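Local coordinates for protein polysaccharide monooxygenase-3 (Neurospora crassa, PDB 4EIS) that is a copper-dependent fungal polysaccharide monooxygenase of family AA9 that probably cleaves cellulose chains oxidatively, using molecular oxygen and an external reductant, at residues A[58-62]-A[97-102]; A[73-78]-A[154-158]; A[80-86]-A[125-131]. One frame throughout, in Å; residues are numbered along the deposited sequence.

Contacts 2 and 3 lie on the copper side of the molecule with centres about 8 Å apart, whereas the centre of contact 1 is about 29 Å from that of contact 3, across the centre of the chain. Contact 2 is buried core, with one Trp-His hydrogen bond among the aromatic and methyl packing between two sheets. Contact 3, also buried, pairs two loops, one carrying the copper ligand H82. The two meet directly: I157 N lies 3.1 Å from P85 O, a probable hydrogen bond. Contact 1 is a partly buried loop pair near the surface, joined by a backbone-to-imidazole hydrogen bond, with a disulfide inside one loop. Strand 86-92 starts at V86 of contact 3 and runs toward contact 1.

Contact 1 (A[58-62]-A[97-102]); sequences PAKLH and GCQDWT
P58 begins an irregular, largely extended segment (phi/psi -60/153), and its CA sits 5.2 Å from that of Q99, the nearest CA pair across the two segments. The proline ring lies against the carbonyls of C98 and Q99 and the T102 hydroxyl: CB is 3.2 Å from Q99 O and 3.7 Å from C98 O, while CG lies 3.5 Å from T102 OG1. A59 (-97/154) turns its methyl away from 97-102, but A59 O lies 3.4 Å from Q99 CA in a CA-H...O contact; the same oxygen accepts a hydrogen bond from Q176 of strand 169-180. Both segments are loops at the edge of the AA9 beta-sandwich: 58-62 leads into edge strand 63-66, and the other lies between strands 86-92 and 111-116 of the same sheet. K60 (-79/-26) bends the chain, and L61 (-118/161) restores the extended course. H62, chi1 m, then reaches back so that its NE2 accepts a hydrogen bond from C98 N at 3.0 Å. At the imidazole edge Q99 OE1 is 3.2 Å from H62 CE1, while Q99 NE2 is hydrogen-bonded to T96 O. At the same edge, G97 (118/158) has angles at which a CB would jam against the preceding carbonyl. W101 N donates a hydrogen bond to C98 O at 3.2 Å, so the chain turns from C98 onward; C98 is disulfide-linked to C93.

Contact 2 (A[73-78]-A[154-158]); sequences LRWTIW and HEIIA. With NAG (2-acetamido-2-deoxy-beta-D-glucopyranose), chain C; NAG (2-acetamido-2-deoxy-beta-D-glucopyranose), chain B.
This contact belongs to the hydrophobic interior of the beta-sandwich, where strand 73-75 of the four-stranded antiparallel sheet faces strand 154-158 of the mixed sheet. Their axes pass 10.7 Å apart and cross at -38°, with L73 across from H154 (CA-CA 9.3 Å) and W78, in the loop that follows the strand, near I156 (9.9 Å). L73, W75 and W78 point inward, as do H154, I156 and A158. L73 CD1 packs over the face of the H154 ring, 3.6 Å from its centroid. W75 NE1 donates a hydrogen bond to H154 NE2 at 3.0 Å, while H154 ND1 is hydrogen-bonded to T88 OG1. I156 (chi1 m, chi2 t) makes two CH-pi contacts through CD1, 3.3 Å from the centroid of the W75 six-membered ring and 3.6 Å from that of W78. On the outer side, W75 O lies 3.2 Å from C6 of the chain C glycan sugar. W78, chi1 t, also meets H82 and Y171 edge-to-face, so its loop carries the packing from the AA9 beta-sandwich core to the copper site.

Contact 3 (A[80-86]-A[125-131]); sequences DSHVGPV and WAATPLM. With CU (copper (II) ion), chain E.
An inverse gamma turn centred on a metal ligand is the striking feature here: H82 adopts phi/psi -84/59, and V83 N bonds S81 O at 2.8 Å. The H82 ring leads away from 125-131, with NE2 2.1 Å from the copper and ND1 donating to S81 OG at 2.7 Å. Together with the N-terminal H1, which is methylated (4-methyl-histidine), it forms the histidine brace of the family, and Y171 adds to the site. Across the contact, the backbone of 80-86 runs over a short loop of helical phi/psi, 126-131, whose first residues form a type I turn from W125 to T128. Within that turn T128 N bonds W125 O at 3.0 Å, and W125 N returns a bond to T128 OG1 at 2.8 Å. CA atoms pair D80 with M131 (5.5 Å), G84 with A127 (5.7 Å) and P85 with A126 (5.2 Å). The extended M131 side chain (m, t, t) brings CE to 3.5 Å from both D80 O and H82 O. V83 CB lies over the five-membered ring of W125, 3.6 Å from its centroid, and G84, at 159/174, places its CA 3.4 Å from W125 CE3. A127 N donates to G84 O at 3.1 Å. V86, chi1 t, sets CG2 3.8 Å from A126 CB and 4.4 Å from L130 CD1 as strand 86-92 begins. Packing with one hydrogen bond thus joins these two segments; W78 and L159 further hold the backbone at H82 and V83 by hydrogen bonds, while H82 NE2 binds the copper.

Contact 1 (A[58-62]-A[97-102])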
loop_
_atom_site.group_PDB
_atom_site.type_symbol
_atom_site.label_atom_id
_atom_site.label_comp_id
_atom_site.label_asym_id
_atom_site.label_seq_id
_atom_site.Cartn_x
_atom_site.Cartn_y
_atom_site.Cartn_z
ATOM N N PRO A 58 0.912 -14.250 5.103
ATOM C CA PRO A 58 -0.197 -14.274 4.162
ATOM C C PRO A 58 -1.545 -14.303 4.872
ATOM O O PRO A 58 -1.623 -14.718 6.025
ATOM C CB PRO A 58 0.080 -15.540 3.321
ATOM C CG PRO A 58 1.557 -15.749 3.445
ATOM C CD PRO A 58 1.869 -15.341 4.853
ATOM N N ALA A 59 -2.578 -13.791 4.200
ATOM C CA ALA A 59 -3.945 -13.778 4.719
ATOM C C ALA A 59 -4.682 -14.974 4.141
ATOM O O ALA A 59 -4.337 -15.459 3.055
ATOM C CB ALA A 59 -4.651 -12.452 4.382
ATOM N N LYS A 60 -5.690 -15.448 4.851
ATOM C CA LYS A 60 -6.375 -16.690 4.510
ATOM C C LYS A 60 -7.376 -16.486 3.367
ATOM O O LYS A 60 -7.654 -17.428 2.620
ATOM C CB LYS A 60 -7.061 -17.293 5.755
ATOM C CG LYS A 60 -6.090 -17.807 6.807
ATOM C CD LYS A 60 -5.708 -19.262 6.599
ATOM C CE LYS A 60 -4.482 -19.659 7.419
ATOM N NZ LYS A 60 -4.083 -21.104 7.317
ATOM N N LEU A 61 -7.890 -15.267 3.198
ATOM C CA LEU A 61 -8.963 -15.000 2.236
ATOM C C LEU A 61 -8.560 -14.027 1.131
ATOM O O LEU A 61 -7.590 -13.275 1.259
ATOM C CB LEU A 61 -10.174 -14.402 2.962
ATOM C CG LEU A 61 -10.711 -15.122 4.199
ATOM C CD1 LEU A 61 -11.859 -14.356 4.852
ATOM C CD2 LEU A 61 -11.146 -16.541 3.846
ATOM N N HIS A 62 -9.333 -14.069 0.043
ATOM C CA HIS A 62 -9.278 -13.069 -1.014
ATOM C C HIS A 62 -10.623 -12.411 -1.164
ATOM O O HIS A 62 -11.653 -13.036 -0.913
ATOM C CB HIS A 62 -8.928 -13.701 -2.362
ATOM C CG HIS A 62 -7.674 -14.508 -2.360
ATOM N ND1 HIS A 62 -7.624 -15.771 -1.891
ATOM C CD2 HIS A 62 -6.405 -14.218 -2.839
ATOM C CE1 HIS A 62 -6.388 -16.255 -2.050
ATOM N NE2 HIS A 62 -5.639 -15.306 -2.613
ATOM N N GLY A 97 -2.963 -19.155 -5.456
ATOM C CA GLY A 97 -3.543 -18.182 -4.530
ATOM C C GLY A 97 -2.477 -17.436 -3.769
ATOM O O GLY A 97 -1.342 -17.889 -3.668
ATOM N N CYS A 98 -2.830 -16.251 -3.267
ATOM C CA CYS A 98 -1.959 -15.496 -2.363
ATOM C C CYS A 98 -1.790 -16.055 -0.957
ATOM O O CYS A 98 -0.891 -15.598 -0.241
ATOM C CB CYS A 98 -2.441 -14.044 -2.192
ATOM S SG CYS A 98 -2.832 -13.185 -3.715
ATOM N N GLN A 99 -2.637 -16.999 -0.551
ATOM C CA GLN A 99 -2.716 -17.420 0.868
ATOM C C GLN A 99 -1.487 -18.117 1.469
ATOM O O GLN A 99 -1.406 -18.299 2.682
ATOM C CB GLN A 99 -3.967 -18.266 1.130
ATOM C CG GLN A 99 -3.934 -19.696 0.614
ATOM C CD GLN A 99 -4.094 -19.796 -0.884
ATOM O OE1 GLN A 99 -4.647 -18.899 -1.531
ATOM N NE2 GLN A 99 -3.644 -20.909 -1.444
ATOM N N ASP A 100 -0.548 -18.508 0.627
ATOM C CA ASP A 100 0.699 -19.093 1.086
ATOM C C ASP A 100 1.899 -18.561 0.315
ATOM O O ASP A 100 2.913 -19.236 0.239
ATOM C CB ASP A 100 0.637 -20.635 1.017
ATOM C CG ASP A 100 0.210 -21.148 -0.337
ATOM O OD1 ASP A 100 0.249 -20.369 -1.312
ATOM O OD2 ASP A 100 -0.160 -22.347 -0.429
ATOM N N TRP A 101 1.775 -17.347 -0.221
ATOM C CA TRP A 101 2.790 -16.741 -1.055
ATOM C C TRP A 101 3.192 -15.415 -0.486
ATOM O O TRP A 101 2.343 -14.592 -0.145
ATOM C CB TRP A 101 2.246 -16.510 -2.454
ATOM C CG TRP A 101 3.253 -15.915 -3.402
ATOM C CD1 TRP A 101 4.429 -16.495 -3.857
ATOM C CD2 TRP A 101 3.209 -14.588 -4.041
ATOM N NE1 TRP A 101 5.093 -15.645 -4.709
ATOM C CE2 TRP A 101 4.413 -14.487 -4.868
ATOM C CE3 TRP A 101 2.330 -13.520 -4.009
ATOM C CZ2 TRP A 101 4.694 -13.361 -5.622
ATOM C CZ3 TRP A 101 2.630 -12.383 -4.777
ATOM C CH2 TRP A 101 3.769 -12.320 -5.576
ATOM N N THR A 102 4.498 -15.197 -0.388
ATOM C CA THR A 102 5.030 -13.871 -0.125
ATOM C C THR A 102 6.209 -13.634 -1.063
ATOM O O THR A 102 7.170 -14.399 -1.048
ATOM C CB THR A 102 5.511 -13.768 1.315
ATOM O OG1 THR A 102 4.418 -14.073 2.180
ATOM C CG2 THR A 102 6.030 -12.375 1.628
#

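Contact 2 (A[73-78]-A[154-158])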
loop_
_atom_site.group_PDB
_atom_site.type_symbol
_atom_site.label_atom_id
_atom_site.label_comp_id
_atom_site.label_asym_id
_atom_site.label_seq_id
_atom_site.Cartn_x
_atom_site.Cartn_y
_atom_site.Cartn_z
ATOM N N LEU A 73 -10.628 2.252 0.599
ATOM C CA LEU A 73 -9.930 1.918 1.822
ATOM C C LEU A 73 -10.224 2.994 2.857
ATOM O O LEU A 73 -10.267 4.173 2.528
ATOM C CB LEU A 73 -8.415 1.847 1.573
ATOM C CG LEU A 73 -7.985 0.896 0.457
ATOM C CD1 LEU A 73 -6.459 0.923 0.331
ATOM C CD2 LEU A 73 -8.432 -0.525 0.708
ATOM N N ARG A 74 -10.415 2.595 4.107
ATOM C CA ARG A 74 -10.690 3.538 5.183
ATOM C C ARG A 74 -9.615 3.408 6.257
ATOM O O ARG A 74 -9.519 2.373 6.909
ATOM C CB ARG A 74 -12.092 3.290 5.743
ATOM C CG ARG A 74 -13.174 3.600 4.724
ATOM C CD ARG A 74 -14.570 3.343 5.268
ATOM N NE ARG A 74 -15.518 3.265 4.178
ATOM C CZ ARG A 74 -15.803 2.173 3.465
ATOM N NH1 ARG A 74 -15.278 0.984 3.743
ATOM N NH2 ARG A 74 -16.684 2.278 2.489
ATOM N N TRP A 75 -8.845 4.477 6.450
ATOM C CA TRP A 75 -7.813 4.543 7.474
ATOM C C TRP A 75 -8.379 4.912 8.803
ATOM O O TRP A 75 -9.390 5.614 8.877
ATOM C CB TRP A 75 -6.740 5.563 7.085
ATOM C CG TRP A 75 -5.751 5.071 6.071
ATOM C CD1 TRP A 75 -5.885 4.991 4.701
ATOM C CD2 TRP A 75 -4.391 4.638 6.363
ATOM N NE1 TRP A 75 -4.739 4.500 4.131
ATOM C CE2 TRP A 75 -3.798 4.263 5.079
ATOM C CE3 TRP A 75 -3.639 4.474 7.521
ATOM C CZ2 TRP A 75 -2.515 3.785 4.989
ATOM C CZ3 TRP A 75 -2.346 3.995 7.415
ATOM C CH2 TRP A 75 -1.803 3.658 6.175
ATOM N N THR A 76 -7.681 4.472 9.842
ATOM C CA THR A 76 -7.857 5.042 11.170
ATOM C C THR A 76 -7.471 6.533 11.119
ATOM O O THR A 76 -6.886 6.990 10.137
ATOM C CB THR A 76 -7.006 4.273 12.187
ATOM O OG1 THR A 76 -5.620 4.348 11.813
ATOM C CG2 THR A 76 -7.429 2.822 12.234
ATOM N N ILE A 77 -7.754 7.303 12.168
ATOM C CA ILE A 77 -7.573 8.751 12.096
ATOM C C ILE A 77 -6.111 9.147 11.873
ATOM O O ILE A 77 -5.239 8.749 12.639
ATOM C CB ILE A 77 -8.160 9.457 13.342
ATOM C CG1 ILE A 77 -7.985 10.970 13.253
ATOM C CG2 ILE A 77 -7.495 8.985 14.614
ATOM C CD1 ILE A 77 -8.999 11.664 12.369
ATOM N N TRP A 78 -5.853 9.940 10.830
ATOM C CA TRP A 78 -4.488 10.242 10.416
ATOM C C TRP A 78 -3.999 11.536 11.027
ATOM O O TRP A 78 -4.596 12.574 10.795
ATOM C CB TRP A 78 -4.384 10.247 8.883
ATOM C CG TRP A 78 -2.938 10.138 8.448
ATOM C CD1 TRP A 78 -2.170 11.061 7.741
ATOM C CD2 TRP A 78 -2.049 9.026 8.697
ATOM N NE1 TRP A 78 -0.896 10.625 7.567
ATOM C CE2 TRP A 78 -0.762 9.380 8.084
ATOM C CE3 TRP A 78 -2.190 7.793 9.306
ATOM C CZ2 TRP A 78 0.337 8.544 8.175
ATOM C CZ3 TRP A 78 -1.081 6.942 9.370
ATOM C CH2 TRP A 78 0.150 7.312 8.797
ATOM N N HIS A 154 -0.530 -1.053 -0.088
ATOM C CA HIS A 154 -0.901 0.341 0.067
ATOM C C HIS A 154 -0.113 0.975 1.196
ATOM O O HIS A 154 0.056 0.371 2.251
ATOM C CB HIS A 154 -2.406 0.411 0.323
ATOM C CG HIS A 154 -2.941 1.803 0.571
ATOM N ND1 HIS A 154 -3.143 2.709 -0.410
ATOM C CD2 HIS A 154 -3.429 2.387 1.738
ATOM C CE1 HIS A 154 -3.663 3.829 0.114
ATOM N NE2 HIS A 154 -3.845 3.633 1.419
ATOM N N GLU A 155 0.369 2.196 0.993
ATOM C CA GLU A 155 1.133 2.903 2.001
ATOM C C GLU A 155 0.860 4.387 2.012
ATOM O O GLU A 155 0.497 4.986 1.001
ATOM C CB GLU A 155 2.635 2.720 1.806
ATOM C CG GLU A 155 3.135 3.396 0.561
ATOM C CD GLU A 155 4.581 3.033 0.234
ATOM O OE1 GLU A 155 5.378 2.750 1.171
ATOM O OE2 GLU A 155 4.893 2.986 -0.978
ATOM N N ILE A 156 1.051 4.951 3.207
ATOM C CA ILE A 156 1.332 6.378 3.393
ATOM C C ILE A 156 2.803 6.470 3.805
ATOM O O ILE A 156 3.265 5.651 4.612
ATOM C CB ILE A 156 0.480 7.040 4.499
ATOM C CG1 ILE A 156 -1.005 6.911 4.193
ATOM C CG2 ILE A 156 0.899 8.508 4.653
ATOM C CD1 ILE A 156 -1.888 7.134 5.399
ATOM N N ILE A 157 3.530 7.442 3.253
ATOM C CA ILE A 157 4.886 7.732 3.701
ATOM C C ILE A 157 4.854 9.083 4.408
ATOM O O ILE A 157 4.768 10.146 3.780
ATOM C CB ILE A 157 5.915 7.784 2.564
ATOM C CG1 ILE A 157 5.780 6.572 1.644
ATOM C CG2 ILE A 157 7.303 7.864 3.158
ATOM C CD1 ILE A 157 6.700 6.655 0.449
ATOM N N ALA A 158 4.879 9.064 5.733
ATOM C CA ALA A 158 4.888 10.324 6.485
ATOM C C ALA A 158 6.293 10.909 6.553
ATOM O O ALA A 158 7.260 10.194 6.885
ATOM C CB ALA A 158 4.344 10.111 7.871
HETATM C C1 NAG C . -14.501 1.735 8.751
HETATM C C2 NAG C . -15.487 1.539 9.858
HETATM C C3 NAG C . -15.765 2.973 10.262
HETATM C C4 NAG C . -14.459 3.720 10.553
HETATM C C5 NAG C . -13.385 3.461 9.487
HETATM C C6 NAG C . -12.048 4.105 9.806
HETATM C C7 NAG C . -17.306 -0.095 9.879
HETATM C C8 NAG C . -18.552 -0.559 9.181
HETATM N N2 NAG C . -16.685 0.943 9.329
HETATM O O3 NAG C . -16.645 2.961 11.361
HETATM O O4 NAG C . -14.750 5.092 10.447
HETATM O O5 NAG C . -13.239 2.072 9.254
HETATM O O6 NAG C . -11.564 3.741 11.075
HETATM O O7 NAG C . -16.925 -0.669 10.903
HETATM C C1 NAG B . -15.163 5.815 12.288
HETATM C C2 NAG B . -14.931 7.205 11.694
HETATM C C3 NAG B . -15.860 8.202 12.387
HETATM C C4 NAG B . -17.304 7.678 12.432
HETATM C C5 NAG B . -17.339 6.235 12.956
HETATM C C6 NAG B . -18.741 5.638 13.011
HETATM C C7 NAG B . -12.708 7.648 10.745
HETATM C C8 NAG B . -11.241 7.819 11.030
HETATM N N2 NAG B . -13.501 7.434 11.794
HETATM O O3 NAG B . -15.797 9.476 11.776
HETATM O O4 NAG B . -18.104 8.506 13.254
HETATM O O5 NAG B . -16.516 5.443 12.126
HETATM O O6 NAG B . -19.221 5.402 11.710
HETATM O O7 NAG B . -13.134 7.713 9.597
#

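Contact 3 (A[80-86]-A[125-131])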
loop_
_atom_site.group_PDB
_atom_site.type_symbol
_atom_site.label_atom_id
_atom_site.label_comp_id
_atom_site.label_asym_id
_atom_site.label_seq_id
_atom_site.Cartn_x
_atom_site.Cartn_y
_atom_site.Cartn_z
ATOM N N ASP A 80 -2.373 15.086 11.721
ATOM C CA ASP A 80 -2.135 16.171 10.741
ATOM C C ASP A 80 -0.672 16.541 10.514
ATOM O O ASP A 80 -0.343 17.170 9.510
ATOM C CB ASP A 80 -2.998 17.430 11.001
ATOM C CG ASP A 80 -2.744 18.085 12.341
ATOM O OD1 ASP A 80 -1.627 18.001 12.884
ATOM O OD2 ASP A 80 -3.697 18.723 12.842
ATOM N N SER A 81 0.216 16.111 11.400
ATOM C CA SER A 81 1.635 16.282 11.175
ATOM C C SER A 81 2.145 15.358 10.057
ATOM O O SER A 81 3.146 15.681 9.411
ATOM C CB SER A 81 2.392 15.967 12.455
ATOM O OG SER A 81 2.218 14.615 12.813
ATOM N N HIS A 82 1.474 14.230 9.814
ATOM C CA HIS A 82 2.023 13.158 8.947
ATOM C C HIS A 82 1.748 13.430 7.474
ATOM O O HIS A 82 1.094 12.636 6.784
ATOM C CB HIS A 82 1.477 11.810 9.411
ATOM C CG HIS A 82 2.049 11.339 10.730
ATOM N ND1 HIS A 82 2.253 12.156 11.777
ATOM C CD2 HIS A 82 2.456 10.082 11.144
ATOM C CE1 HIS A 82 2.751 11.464 12.800
ATOM N NE2 HIS A 82 2.889 10.198 12.415
ATOM N N VAL A 83 2.242 14.566 6.981
ATOM C CA VAL A 83 2.182 14.878 5.564
ATOM C C VAL A 83 3.055 13.890 4.789
ATOM O O VAL A 83 4.078 13.411 5.293
ATOM C CB VAL A 83 2.656 16.313 5.265
ATOM C CG1 VAL A 83 1.676 17.342 5.817
ATOM C CG2 VAL A 83 4.076 16.554 5.770
ATOM N N GLY A 84 2.672 13.607 3.555
ATOM C CA GLY A 84 3.432 12.702 2.713
ATOM C C GLY A 84 2.578 12.159 1.596
ATOM O O GLY A 84 1.355 12.403 1.550
ATOM N N PRO A 85 3.205 11.410 0.685
ATOM C CA PRO A 85 2.528 10.748 -0.407
ATOM C C PRO A 85 1.738 9.524 0.031
ATOM O O PRO A 85 1.950 8.992 1.105
ATOM C CB PRO A 85 3.683 10.305 -1.290
ATOM C CG PRO A 85 4.770 10.018 -0.314
ATOM C CD PRO A 85 4.653 11.119 0.701
ATOM N N VAL A 86 0.820 9.098 -0.824
ATOM C CA VAL A 86 0.021 7.897 -0.630
ATOM C C VAL A 86 0.182 7.108 -1.931
ATOM O O VAL A 86 0.047 7.668 -3.028
ATOM C CB VAL A 86 -1.467 8.212 -0.384
ATOM C CG1 VAL A 86 -2.245 6.936 -0.122
ATOM C CG2 VAL A 86 -1.610 9.157 0.808
ATOM N N TRP A 125 -0.907 17.611 0.784
ATOM C CA TRP A 125 -0.330 16.369 0.259
ATOM C C TRP A 125 -1.411 15.355 0.015
ATOM O O TRP A 125 -2.566 15.529 0.404
ATOM C CB TRP A 125 0.656 15.775 1.254
ATOM C CG TRP A 125 1.905 16.561 1.518
ATOM C CD1 TRP A 125 2.046 17.751 2.241
ATOM C CD2 TRP A 125 3.252 16.201 1.113
ATOM N NE1 TRP A 125 3.364 18.128 2.292
ATOM C CE2 TRP A 125 4.131 17.245 1.618
ATOM C CE3 TRP A 125 3.795 15.146 0.397
ATOM C CZ2 TRP A 125 5.497 17.208 1.415
ATOM C CZ3 TRP A 125 5.169 15.125 0.185
ATOM C CH2 TRP A 125 6.000 16.129 0.681
ATOM N N ALA A 126 -1.061 14.240 -0.610
ATOM C CA ALA A 126 -2.044 13.174 -0.819
ATOM C C ALA A 126 -2.571 12.630 0.517
ATOM O O ALA A 126 -3.729 12.221 0.606
ATOM C CB ALA A 126 -1.464 12.056 -1.645
ATOM N N ALA A 127 -1.752 12.667 1.571
ATOM C CA ALA A 127 -2.215 12.227 2.893
ATOM C C ALA A 127 -3.223 13.186 3.549
ATOM O O ALA A 127 -3.941 12.796 4.464
ATOM C CB ALA A 127 -1.045 11.990 3.836
ATOM N N THR A 128 -3.288 14.432 3.093
ATOM C CA THR A 128 -4.097 15.445 3.755
ATOM C C THR A 128 -5.577 15.087 3.915
ATOM O O THR A 128 -6.105 15.244 5.023
ATOM C CB THR A 128 -3.911 16.814 3.084
ATOM O OG1 THR A 128 -2.512 17.155 3.059
ATOM C CG2 THR A 128 -4.675 17.871 3.828
ATOM N N PRO A 129 -6.257 14.602 2.851
ATOM C CA PRO A 129 -7.669 14.273 3.060
ATOM C C PRO A 129 -7.926 13.260 4.176
ATOM O O PRO A 129 -8.983 13.314 4.815
ATOM C CB PRO A 129 -8.124 13.689 1.718
ATOM C CG PRO A 129 -7.104 14.091 0.724
ATOM C CD PRO A 129 -5.861 14.541 1.435
ATOM N N LEU A 130 -6.983 12.343 4.390
ATOM C CA LEU A 130 -7.126 11.328 5.419
ATOM C C LEU A 130 -7.050 11.898 6.836
ATOM O O LEU A 130 -7.383 11.200 7.798
ATOM C CB LEU A 130 -6.064 10.239 5.234
ATOM C CG LEU A 130 -6.024 9.614 3.827
ATOM C CD1 LEU A 130 -4.886 8.609 3.714
ATOM C CD2 LEU A 130 -7.370 9.003 3.438
ATOM N N MET A 131 -6.610 13.154 6.949
ATOM C CA MET A 131 -6.505 13.845 8.234
ATOM C C MET A 131 -7.856 14.389 8.736
ATOM O O MET A 131 -7.929 14.902 9.844
ATOM C CB MET A 131 -5.480 14.978 8.162
ATOM C CG MET A 131 -4.092 14.510 7.764
ATOM S SD MET A 131 -3.027 15.908 7.382
ATOM C CE MET A 131 -1.483 15.060 6.985
HETATM CU CU CU E . 2.686 8.370 13.440
#